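Local coordinates for protein 6-phosphogluconate dehydrogenase, NAD-binding (Mycolicibacterium smegmatis MC2 155, PDB 6SMT) that acts as an S-enantioselective imine reductase that binds NADPH, using an N-terminal Rossmann-type cofactor domain and a helical C-terminal domain, at residues A62-S67 with T85-A90; G188-A193 with E206-A211. All coordinates share one frame; numbering follows the deposited sequence.

Interaction 1 (A62-S67 with T85-A90)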
# COMPACT_ATOMS: atom_id res chain seq x y z
N ALA B 62 -10.89 40.72 -0.41
CA ALA B 62 -12.17 40.86 0.30
C ALA B 62 -12.50 39.59 1.09
O ALA B 62 -12.97 39.70 2.23
CB ALA B 62 -13.29 41.17 -0.66
N ALA B 63 -12.14 38.45 0.54
CA ALA B 63 -12.37 37.16 1.25
C ALA B 63 -11.56 37.13 2.54
O ALA B 63 -12.12 36.79 3.58
CB ALA B 63 -12.06 36.04 0.30
N ILE B 64 -10.27 37.39 2.46
CA ILE B 64 -9.38 37.32 3.63
C ILE B 64 -9.77 38.40 4.65
O ILE B 64 -9.88 38.16 5.84
CB ILE B 64 -7.91 37.35 3.18
CG1 ILE B 64 -7.61 36.03 2.49
CG2 ILE B 64 -7.02 37.62 4.37
CD1 ILE B 64 -6.29 35.99 1.86
N ALA B 65 -10.12 39.60 4.14
CA ALA B 65 -10.50 40.68 5.09
C ALA B 65 -11.77 40.39 5.85
O ALA B 65 -11.99 41.03 6.91
CB ALA B 65 -10.63 41.99 4.32
N ALA B 66 -12.61 39.45 5.41
CA ALA B 66 -13.88 39.13 6.05
C ALA B 66 -13.71 38.36 7.36
O ALA B 66 -14.65 38.30 8.16
CB ALA B 66 -14.74 38.39 5.11
N SER B 67 -12.56 37.71 7.58
CA SER B 67 -12.41 36.73 8.64
C SER B 67 -11.11 36.83 9.44
O SER B 67 -10.11 37.31 8.95
CB SER B 67 -12.51 35.31 8.06
OG SER B 67 -13.67 35.12 7.24
N THR B 85 -0.68 36.91 -3.27
CA THR B 85 -0.19 38.13 -3.99
C THR B 85 -1.44 38.98 -4.31
O THR B 85 -1.36 40.26 -4.06
CB THR B 85 0.64 37.81 -5.22
OG1 THR B 85 1.73 37.04 -4.71
CG2 THR B 85 1.06 39.08 -5.94
N ALA B 86 -2.48 38.42 -4.91
CA ALA B 86 -3.73 39.14 -5.24
C ALA B 86 -4.34 39.74 -3.98
O ALA B 86 -5.01 40.86 -4.10
CB ALA B 86 -4.72 38.28 -5.98
N ALA B 87 -4.22 39.12 -2.80
CA ALA B 87 -4.83 39.61 -1.55
C ALA B 87 -4.12 40.83 -0.97
O ALA B 87 -4.69 41.47 -0.10
CB ALA B 87 -4.87 38.53 -0.52
N GLY B 88 -2.90 41.11 -1.42
CA GLY B 88 -2.10 42.26 -0.99
C GLY B 88 -1.99 42.34 0.53
O GLY B 88 -1.52 41.36 1.16
N ASP B 89 -2.45 43.43 1.16
CA ASP B 89 -2.25 43.63 2.62
C ASP B 89 -3.42 43.06 3.43
O ASP B 89 -3.39 43.19 4.67
CB ASP B 89 -2.08 45.12 2.93
CG ASP B 89 -0.82 45.66 2.29
OD1 ASP B 89 0.24 45.01 2.45
OD2 ASP B 89 -0.92 46.77 1.63
N ALA B 90 -4.39 42.39 2.79
CA ALA B 90 -5.58 41.84 3.50
C ALA B 90 -5.17 40.90 4.62
O ALA B 90 -5.86 40.87 5.65
CB ALA B 90 -6.56 41.17 2.58
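Ile64 reaches across to Ala87 and Ala90 with two separate branches, and Ile64 and Ala90 together make up most of the contact. The gamma methyl CG2 lies anti to the backbone N and meets Ala90, with CG2 4.0 Å from Ala90 CB and 3.7 Å from Ala90 O. The longer branch turns beside the backbone N (chi1 -70°) and then runs extended, which brings Ile64 CD1 to 3.8 Å from Ala87 CB. One isoleucine thus touches both ends of the type II' turn Ala87-Ala90. Gly88 takes a positive phi where the helix stops, and Ala90 N bonds back to Ala87 O at 3.0 Å, bringing the Ala90 methyl round to face Ile64. That methyl also approaches Ala65, CB to CB at 4.5 Å, on the more exposed border of this apolar contact. Ile64 also packs on Leu16 of strand 12-16, while Ala87 rests on Pro60 and Ala90 on Ala61, both of helix 60-65. The contact therefore joins the end region of helix 60-65 to the turn that leaves helix 77-87 on its way to strand 95-98 of the Rossmann-type domain.

Interaction 2 (G188-A193 with E206-A211)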
# COMPACT_ATOMS: atom_id res chain seq x y z
N GLY B 188 -0.91 3.15 -6.91
CA GLY B 188 -0.30 2.65 -8.18
C GLY B 188 -0.29 1.14 -8.20
O GLY B 188 -0.68 0.52 -9.23
N GLY B 189 0.11 0.51 -7.10
CA GLY B 189 0.09 -0.95 -6.98
C GLY B 189 -1.30 -1.50 -7.13
O GLY B 189 -1.52 -2.53 -7.81
N PHE B 190 -2.26 -0.87 -6.49
CA PHE B 190 -3.65 -1.35 -6.52
C PHE B 190 -4.25 -1.29 -7.91
O PHE B 190 -4.85 -2.24 -8.42
CB PHE B 190 -4.52 -0.56 -5.54
CG PHE B 190 -5.96 -1.01 -5.57
CD1 PHE B 190 -6.27 -2.25 -5.04
CD2 PHE B 190 -6.94 -0.24 -6.16
CE1 PHE B 190 -7.60 -2.69 -5.04
CE2 PHE B 190 -8.24 -0.66 -6.12
CZ PHE B 190 -8.56 -1.87 -5.62
N GLY B 191 -4.08 -0.14 -8.58
CA GLY B 191 -4.63 -0.02 -9.95
C GLY B 191 -3.95 -1.01 -10.88
O GLY B 191 -4.65 -1.62 -11.74
N HIS B 192 -2.67 -1.27 -10.74
CA HIS B 192 -1.92 -2.26 -11.53
C HIS B 192 -2.49 -3.65 -11.26
O HIS B 192 -2.76 -4.43 -12.20
CB HIS B 192 -0.45 -2.12 -11.20
CG HIS B 192 0.40 -2.98 -12.04
ND1 HIS B 192 0.67 -4.27 -11.69
CD2 HIS B 192 1.02 -2.71 -13.20
CE1 HIS B 192 1.50 -4.78 -12.64
NE2 HIS B 192 1.67 -3.86 -13.56
N ALA B 193 -2.67 -3.96 -9.99
CA ALA B 193 -3.20 -5.28 -9.60
C ALA B 193 -4.55 -5.50 -10.23
O ALA B 193 -4.84 -6.66 -10.67
CB ALA B 193 -3.28 -5.35 -8.11
N GLU B 206 -14.46 -9.45 -7.46
CA GLU B 206 -14.04 -10.78 -6.97
C GLU B 206 -12.70 -10.64 -6.23
O GLU B 206 -12.48 -11.35 -5.20
CB GLU B 206 -13.95 -11.79 -8.09
CG GLU B 206 -13.69 -13.18 -7.57
CD GLU B 206 -13.68 -14.24 -8.65
OE1 GLU B 206 -13.54 -13.94 -9.85
OE2 GLU B 206 -13.64 -15.41 -8.22
N LEU B 207 -11.84 -9.74 -6.66
CA LEU B 207 -10.56 -9.55 -5.95
C LEU B 207 -10.72 -8.84 -4.62
O LEU B 207 -9.97 -9.10 -3.70
CB LEU B 207 -9.62 -8.73 -6.84
CG LEU B 207 -8.17 -8.72 -6.38
CD1 LEU B 207 -7.51 -10.09 -6.60
CD2 LEU B 207 -7.39 -7.65 -7.09
N MET B 208 -11.72 -7.95 -4.52
CA MET B 208 -11.69 -6.98 -3.41
C MET B 208 -11.70 -7.60 -2.03
O MET B 208 -11.00 -7.10 -1.15
CB MET B 208 -12.86 -5.99 -3.54
CG MET B 208 -12.60 -4.93 -4.50
SD MET B 208 -10.94 -4.13 -4.33
CE MET B 208 -10.97 -3.48 -2.80
N PRO B 209 -12.46 -8.67 -1.68
CA PRO B 209 -12.35 -9.22 -0.33
C PRO B 209 -10.93 -9.59 0.03
O PRO B 209 -10.46 -9.40 1.16
CB PRO B 209 -13.33 -10.38 -0.38
CG PRO B 209 -14.31 -10.06 -1.48
CD PRO B 209 -13.49 -9.32 -2.51
N HIS B 210 -10.24 -10.13 -0.97
CA HIS B 210 -8.85 -10.52 -0.76
C HIS B 210 -7.90 -9.33 -0.71
O HIS B 210 -6.96 -9.37 0.12
CB HIS B 210 -8.43 -11.54 -1.84
CG HIS B 210 -9.31 -12.72 -1.86
ND1 HIS B 210 -9.23 -13.68 -0.89
CD2 HIS B 210 -10.33 -12.99 -2.70
CE1 HIS B 210 -10.24 -14.55 -1.16
NE2 HIS B 210 -10.90 -14.21 -2.27
N ALA B 211 -8.17 -8.29 -1.51
CA ALA B 211 -7.35 -7.07 -1.42
C ALA B 211 -7.51 -6.42 -0.05
O ALA B 211 -6.58 -5.91 0.52
CB ALA B 211 -7.73 -6.15 -2.55
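Met208 sets its sulfur against the rim of the Phe190 ring, a Met-aromatic contact of the edge type. SD lies 3.5 Å from Phe190 CZ and 3.7 Å from CE1, so it sits outside the bond joining these two carbons. It is 4.7 Å from the ring centroid and 84° off the ring normal, practically in the ring plane, where the sulfur can meet the slightly positive C-H edge. The methyl stays with the same corner, Met208 CE being 4.0 Å from Phe190 CZ. Ala211, one turn further along, adds its methyl near the ring plane, with CB 4.3 Å from Phe190 CE1.

Phe190 holds CG anti to the backbone N (chi1 179°), which swings the ring out toward helix 204-231, while Met208 bends at chi2 and chi3, its side chain running at about a right angle to that of Phe190, which brings SD to the ring edge. The nearest backbones remain well apart, Phe190 CA to Ala211 CA being 8.5 Å, and the ring and thioether bridge the gap.

The second subunit supplies the next shell: its Phe222 stacks with the Phe190 ring, and its Ala226 packs on Met208. On the same two helices, His192 ND1 hydrogen-bonds to Asp181 of that subunit, and Glu206 forms a salt bridge with its Arg171. This is side-chain packing between consecutive long helices, 171-199 and 204-231, within the helical C-terminal domain, where the same helices build the dimer interface, as in related imine reductases.

How the interactions relate
The two contacts sit on opposite sides of the chain's centre, their centres 45 Å apart, and share no helix or strand. Interaction 1 is partly buried and lies in the Rossmann-type domain, joining the last part of helix 60-65 to the end of helix 77-87 and the turn after it, mainly by small aliphatic groups. Interaction 2 is buried, linking two long helices of the C-terminal domain through an aromatic ring and a thioether. Their surroundings differ accordingly: no second chain touches interaction 1, whereas the second subunit packs against both main side chains of interaction 2. Both keep about 10 to 11 Å from bound molecules, the side chain of Ala87 from NADPH and that of Phe190 from 2-ethylhexanol.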